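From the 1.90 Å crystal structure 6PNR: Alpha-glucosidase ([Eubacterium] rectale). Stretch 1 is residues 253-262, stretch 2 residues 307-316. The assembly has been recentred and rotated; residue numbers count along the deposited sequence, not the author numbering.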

# COMPACT_ATOMS: atom_id res chain seq x y z
N SER A 253 19.12 23.93 -32.17
CA SER A 253 19.19 24.66 -30.90
C SER A 253 19.50 26.14 -31.13
O SER A 253 18.78 27.01 -30.64
CB SER A 253 20.25 24.03 -29.99
OG SER A 253 19.79 22.79 -29.49
N PHE A 254 20.57 26.44 -31.87
CA PHE A 254 20.85 27.86 -32.11
C PHE A 254 19.82 28.48 -33.05
O PHE A 254 19.58 29.69 -32.97
CB PHE A 254 22.28 28.03 -32.62
CG PHE A 254 23.33 27.65 -31.58
CD1 PHE A 254 23.46 28.38 -30.41
CD2 PHE A 254 24.14 26.55 -31.76
CE1 PHE A 254 24.39 28.03 -29.45
CE2 PHE A 254 25.08 26.19 -30.81
CZ PHE A 254 25.20 26.93 -29.64
N GLY A 255 19.17 27.67 -33.89
CA GLY A 255 18.03 28.16 -34.64
C GLY A 255 16.88 28.59 -33.75
O GLY A 255 16.24 29.62 -34.00
N LEU A 256 16.59 27.81 -32.70
CA LEU A 256 15.51 28.18 -31.78
C LEU A 256 15.88 29.40 -30.95
O LEU A 256 15.01 30.21 -30.59
CB LEU A 256 15.18 26.98 -30.88
CG LEU A 256 14.30 25.93 -31.58
CD1 LEU A 256 14.21 24.66 -30.77
CD2 LEU A 256 12.93 26.50 -31.84
N LEU A 257 17.16 29.55 -30.62
CA LEU A 257 17.64 30.78 -29.99
C LEU A 257 17.32 32.00 -30.85
O LEU A 257 16.71 32.97 -30.39
CB LEU A 257 19.14 30.68 -29.75
CG LEU A 257 19.81 31.96 -29.24
CD1 LEU A 257 19.13 32.42 -27.96
CD2 LEU A 257 21.29 31.65 -29.00
N ASP A 258 17.71 31.94 -32.13
CA ASP A 258 17.41 33.02 -33.06
C ASP A 258 15.91 33.30 -33.13
O ASP A 258 15.48 34.46 -33.10
CB ASP A 258 17.96 32.68 -34.45
CG ASP A 258 19.48 32.57 -34.46
OD1 ASP A 258 20.13 33.25 -33.63
OD2 ASP A 258 20.03 31.82 -35.29
N LYS A 259 15.09 32.24 -33.21
CA LYS A 259 13.64 32.42 -33.25
C LYS A 259 13.15 33.11 -31.99
O LYS A 259 12.33 34.04 -32.04
CB LYS A 259 12.95 31.05 -33.40
CG LYS A 259 11.44 31.12 -33.56
CD LYS A 259 10.83 29.72 -33.65
CE LYS A 259 9.45 29.76 -34.29
NZ LYS A 259 8.87 28.40 -34.53
N THR A 260 13.64 32.67 -30.83
CA THR A 260 13.23 33.29 -29.57
C THR A 260 13.58 34.77 -29.55
O THR A 260 12.74 35.63 -29.25
CB THR A 260 13.89 32.54 -28.42
OG1 THR A 260 13.49 31.16 -28.48
CG2 THR A 260 13.47 33.15 -27.08
N LEU A 261 14.83 35.10 -29.90
CA LEU A 261 15.25 36.49 -29.96
C LEU A 261 14.45 37.27 -31.01
O LEU A 261 14.10 38.44 -30.80
CB LEU A 261 16.75 36.57 -30.25
CG LEU A 261 17.67 36.02 -29.16
CD1 LEU A 261 19.08 35.79 -29.72
CD2 LEU A 261 17.72 36.96 -27.96
N ASP A 262 14.16 36.64 -32.15
CA ASP A 262 13.39 37.33 -33.19
C ASP A 262 12.01 37.71 -32.68
O ASP A 262 11.44 38.72 -33.13
CB ASP A 262 13.27 36.47 -34.44
CG ASP A 262 12.38 37.11 -35.51
OD1 ASP A 262 12.79 38.15 -36.08
OD2 ASP A 262 11.27 36.59 -35.75
N GLU A 307 30.71 32.85 -29.79
CA GLU A 307 29.88 33.74 -30.61
C GLU A 307 28.66 34.23 -29.84
O GLU A 307 28.35 35.43 -29.85
CB GLU A 307 29.43 33.02 -31.88
CG GLU A 307 30.57 32.52 -32.74
CD GLU A 307 30.07 31.71 -33.93
OE1 GLU A 307 28.84 31.73 -34.18
OE2 GLU A 307 30.90 31.06 -34.60
N ILE A 308 27.94 33.32 -29.17
CA ILE A 308 26.73 33.79 -28.49
C ILE A 308 27.09 34.59 -27.24
O ILE A 308 26.34 35.50 -26.85
CB ILE A 308 25.76 32.63 -28.18
CG1 ILE A 308 26.34 31.67 -27.15
CG2 ILE A 308 25.38 31.88 -29.45
CD1 ILE A 308 25.32 30.71 -26.62
N ASN A 309 28.22 34.28 -26.59
CA ASN A 309 28.70 35.11 -25.48
C ASN A 309 28.88 36.56 -25.91
O ASN A 309 28.49 37.49 -25.18
CB ASN A 309 30.04 34.59 -24.95
CG ASN A 309 29.91 33.36 -24.09
OD1 ASN A 309 28.80 32.89 -23.80
ND2 ASN A 309 31.05 32.82 -23.67
N ALA A 310 29.47 36.78 -27.09
CA ALA A 310 29.66 38.14 -27.58
C ALA A 310 28.34 38.86 -27.80
O ALA A 310 28.32 40.09 -27.88
CB ALA A 310 30.49 38.12 -28.87
N LYS A 311 27.23 38.12 -27.89
CA LYS A 311 25.90 38.71 -28.00
C LYS A 311 25.18 38.79 -26.66
O LYS A 311 23.98 39.08 -26.64
CB LYS A 311 25.05 37.90 -28.99
CG LYS A 311 25.49 38.00 -30.43
CD LYS A 311 24.66 37.07 -31.33
CE LYS A 311 23.15 37.30 -31.18
NZ LYS A 311 22.31 36.35 -32.00
N GLY A 312 25.88 38.54 -25.55
CA GLY A 312 25.26 38.64 -24.24
C GLY A 312 24.51 37.41 -23.78
O GLY A 312 23.64 37.52 -22.91
N ILE A 313 24.80 36.23 -24.33
CA ILE A 313 24.02 35.04 -24.04
C ILE A 313 24.95 33.94 -23.54
O ILE A 313 25.97 33.66 -24.17
CB ILE A 313 23.23 34.57 -25.28
CG1 ILE A 313 22.22 35.65 -25.66
CG2 ILE A 313 22.50 33.24 -25.02
CD1 ILE A 313 21.66 35.49 -27.03
N LYS A 314 24.58 33.32 -22.42
CA LYS A 314 25.41 32.25 -21.88
C LYS A 314 24.97 30.89 -22.41
O LYS A 314 23.87 30.73 -22.95
CB LYS A 314 25.36 32.26 -20.34
CG LYS A 314 25.79 33.62 -19.69
CD LYS A 314 27.15 34.11 -20.20
CE LYS A 314 27.61 35.38 -19.45
NZ LYS A 314 28.90 35.90 -20.00
N PHE A 315 25.85 29.89 -22.28
CA PHE A 315 25.54 28.51 -22.66
C PHE A 315 25.56 27.65 -21.40
O PHE A 315 26.50 27.75 -20.60
CB PHE A 315 26.53 27.98 -23.70
CG PHE A 315 26.14 26.63 -24.27
CD1 PHE A 315 26.41 25.45 -23.58
CD2 PHE A 315 25.51 26.54 -25.51
CE1 PHE A 315 26.05 24.21 -24.10
CE2 PHE A 315 25.15 25.30 -26.04
CZ PHE A 315 25.43 24.14 -25.33
N LEU A 316 24.53 26.83 -21.23
CA LEU A 316 24.40 25.95 -20.07
C LEU A 316 24.26 24.50 -20.51
O LEU A 316 23.65 24.20 -21.54
CB LEU A 316 23.21 26.34 -19.17
CG LEU A 316 23.27 27.73 -18.52
CD1 LEU A 316 22.78 28.84 -19.47
CD2 LEU A 316 22.52 27.76 -17.20

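The two stretches are held together by a small apolar contact, in which one side of a helix packs against the end of a second helix, the turn that follows it and the start of a strand, with no hydrogen bond crossing between them. The surface buried is modest, 291 Å² summed over both sides, and the backbones stay well apart: even the nearest CA atoms, those of Phe-254 and Ile-308, are 9.1 Å from each other. Side chains must therefore fill the gap.

On the helix of stretch 1 the work falls to Phe-254, Leu-257 and Leu-261, whose spacing of three and four residues brings them onto one side of the helix. The CA-to-CB bond of Phe-254 points sideways, but its long, flat side chain, with chi1 in the m well, brings the ring close to stretch 2. There CE1 of Phe-254 lies 4.0 Å from CG2 of Ile-308, and CZ of Phe-254 lies 4.0 Å from CE2 of Phe-315. The rings meet obliquely, in apolar packing.

Leu-257 points toward stretch 2 and is buried. Its branched end suits a place against both isoleucines: CD2 of Leu-257 is 4.1 Å from CG2 of Ile-308 and also 4.3 Å from CD1 of Ile-313, which CD1 of Leu-257 approaches to 4.1 Å. A turn farther along, CD1 of Leu-261 approaches CD1 of Ile-313 to 3.7 Å, so that Ile-313 packs against both leucines. Ile-308, Ile-313 and Phe-315 are also buried, which suits their hydrocarbon side chains, with no polar group needing a partner there.

The turn in stretch 2 helps to place the two isoleucines. The carbonyl O of Ile-308 accepts hydrogen bonds from N of Lys-311 and N of Ile-313, both at 3.0 Å, tying the chain back on itself as the helix gives way to the loop. Gly-312 has phi/psi of 84/22°, where a CB would be jammed against the carbonyl O of Lys-311; glycine suits this position for its backbone, since it makes no contact with stretch 1.

At the exposed margin the chemistry changes. Lys-311 reaches toward the helix, and its NZ lies 4.1 Å from OD1 of Asp-258, too far for a salt bridge, although the opposite charges can still attract weakly. The same NZ is 4.0 Å from CD1 of Leu-261. A lysine suits this exposed place because its charged end can stay near a carboxylate, and Asp-258 is likewise at home there.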